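Local coordinates for protein beta-d-glucoside glucohydrolase (PDB 3ZZ1) that probably hydrolyses terminal, non-reducing beta-D-glucosyl residues, releasing beta-D-glucose in the degradation of cellulose, at residues 57-62 / 108-113. Residues are numbered along the deposited sequence; the frame is centred on the assembly and turned at random.
Sequences LCLQDG and VILGPV
Leu110 sets methyl CD1 over one face of the Asp61 carboxylate, 3.4 Å from OD1, while OD2 salt-bridges Arg67. The flat cis peptide between Asp61 and Gly62 has Ile109 CD1 over one face, 3.4 Å from Gly62 N. Both contacts belong to two neighbouring parallel strands in the TIM-barrel-type domain of family 3, joined by a beta-alpha-beta crossover through helices 78-83 and 87-103. The pair illustrates how parallel strands interlock: Cys58 O accepts from Val108 N, Val108 O from Gln60 N at 2.9 Å, nearly straight (N-H...O 166°), and Gln60 O from Leu110 N.

Leu59 and Val108 lie side by side on one face of the sheet, CG to CB 3.8 Å, with Met234 and Tyr232 of strand 232-235 against them. Leu57, its CG anti to the backbone N (chi1 -164°), brings CD2 within 3.7 Å of Val108 CG2. Leu110 CD2 meets Leu59 CD2 at 4.1 Å. An alanine in place of Leu110, keeping CB near Asp61 OD1 but lacking both methyls, would probably open a gap beside Leu59 and over the carboxylate face. Leu110, centring an inverse gamma turn, sends O to Lys158 NZ, and Gly62 CA approaches that oxygen at 3.6 Å.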
loop_
_atom_site.group_PDB
_atom_site.type_symbol
_atom_site.label_atom_id
_atom_site.label_comp_id
_atom_site.label_asym_id
_atom_site.label_seq_id
_atom_site.Cartn_x
_atom_site.Cartn_y
_atom_site.Cartn_z
ATOM N N LEU A 57 7.596 23.217 -10.346
ATOM C CA LEU A 57 7.322 22.132 -9.403
ATOM C C LEU A 57 7.759 20.806 -10.014
ATOM O O LEU A 57 7.431 20.511 -11.161
ATOM C CB LEU A 57 5.840 22.094 -9.014
ATOM C CG LEU A 57 5.483 21.280 -7.762
ATOM C CD1 LEU A 57 5.844 22.032 -6.481
ATOM C CD2 LEU A 57 4.009 20.924 -7.764
ATOM N N CYS A 58 8.525 20.030 -9.254
ATOM C CA CYS A 58 9.091 18.786 -9.761
ATOM C C CYS A 58 8.398 17.592 -9.117
ATOM O O CYS A 58 8.474 17.395 -7.898
ATOM C CB CYS A 58 10.604 18.749 -9.532
ATOM S SG CYS A 58 11.374 17.127 -9.800
ATOM N N LEU A 59 7.711 16.813 -9.949
ATOM C CA LEU A 59 6.942 15.661 -9.492
ATOM C C LEU A 59 7.592 14.374 -9.983
ATOM O O LEU A 59 7.918 14.256 -11.160
ATOM C CB LEU A 59 5.495 15.741 -9.985
ATOM C CG LEU A 59 4.679 16.964 -9.549
ATOM C CD1 LEU A 59 4.760 18.093 -10.574
ATOM C CD2 LEU A 59 3.237 16.559 -9.324
ATOM N N GLN A 60 7.778 13.421 -9.070
ATOM C CA GLN A 60 8.442 12.159 -9.395
ATOM C C GLN A 60 7.758 10.966 -8.740
ATOM O O GLN A 60 7.271 11.057 -7.612
ATOM C CB GLN A 60 9.907 12.201 -8.947
ATOM C CG GLN A 60 10.834 11.208 -9.659
ATOM C CD GLN A 60 11.430 11.763 -10.950
ATOM O OE1 GLN A 60 12.282 11.130 -11.573
ATOM N NE2 GLN A 60 10.987 12.941 -11.348
ATOM N N ASP A 61 7.732 9.848 -9.462
ATOM C CA ASP A 61 7.369 8.559 -8.889
ATOM C C ASP A 61 8.475 8.116 -7.923
ATOM O O ASP A 61 9.603 8.590 -8.028
ATOM C CB ASP A 61 7.190 7.522 -10.002
ATOM C CG ASP A 61 5.896 7.708 -10.774
ATOM O OD1 ASP A 61 4.835 7.900 -10.135
ATOM O OD2 ASP A 61 5.938 7.649 -12.024
ATOM N N GLY A 62 8.164 7.255 -6.955
ATOM C CA GLY A 62 6.813 6.808 -6.650
ATOM C C GLY A 62 6.713 6.315 -5.214
ATOM O O GLY A 62 7.505 6.720 -4.359
ATOM N N VAL A 108 7.515 16.791 -5.145
ATOM C CA VAL A 108 6.346 15.935 -4.967
ATOM C C VAL A 108 6.674 14.483 -5.295
ATOM O O VAL A 108 7.163 14.184 -6.385
ATOM C CB VAL A 108 5.127 16.397 -5.833
ATOM C CG1 VAL A 108 3.860 15.739 -5.346
ATOM C CG2 VAL A 108 4.959 17.912 -5.800
ATOM N N ILE A 109 6.416 13.596 -4.335
ATOM C CA ILE A 109 6.534 12.155 -4.556
ATOM C C ILE A 109 5.145 11.556 -4.791
ATOM O O ILE A 109 4.197 11.822 -4.036
ATOM C CB ILE A 109 7.295 11.433 -3.402
ATOM C CG1 ILE A 109 7.672 9.999 -3.808
ATOM C CG2 ILE A 109 6.494 11.448 -2.102
ATOM C CD1 ILE A 109 8.740 9.919 -4.894
ATOM N N LEU A 110 5.029 10.773 -5.858
ATOM C CA LEU A 110 3.733 10.275 -6.312
ATOM C C LEU A 110 3.341 8.977 -5.607
ATOM O O LEU A 110 3.428 7.883 -6.172
ATOM C CB LEU A 110 3.719 10.140 -7.840
ATOM C CG LEU A 110 4.028 11.437 -8.607
ATOM C CD1 LEU A 110 4.069 11.188 -10.106
ATOM C CD2 LEU A 110 3.027 12.559 -8.281
ATOM N N GLY A 111 2.914 9.134 -4.357
ATOM C CA GLY A 111 2.558 8.032 -3.463
ATOM C C GLY A 111 2.352 8.624 -2.076
ATOM O O GLY A 111 2.652 9.798 -1.868
ATOM N N PRO A 112 1.864 7.828 -1.109
ATOM C CA PRO A 112 1.568 6.390 -1.111
ATOM C C PRO A 112 0.216 6.013 -1.736
ATOM O O PRO A 112 -0.557 6.890 -2.122
ATOM C CB PRO A 112 1.600 6.038 0.378
ATOM C CG PRO A 112 1.168 7.301 1.065
ATOM C CD PRO A 112 1.672 8.429 0.229
ATOM N N VAL A 113 -0.054 4.712 -1.822
ATOM C CA VAL A 113 -1.216 4.199 -2.554
ATOM C C VAL A 113 -2.328 3.675 -1.640
ATOM O O VAL A 113 -2.123 2.717 -0.888
ATOM C CB VAL A 113 -0.804 3.076 -3.545
ATOM C CG1 VAL A 113 -2.029 2.520 -4.288
ATOM C CG2 VAL A 113 0.227 3.588 -4.528
#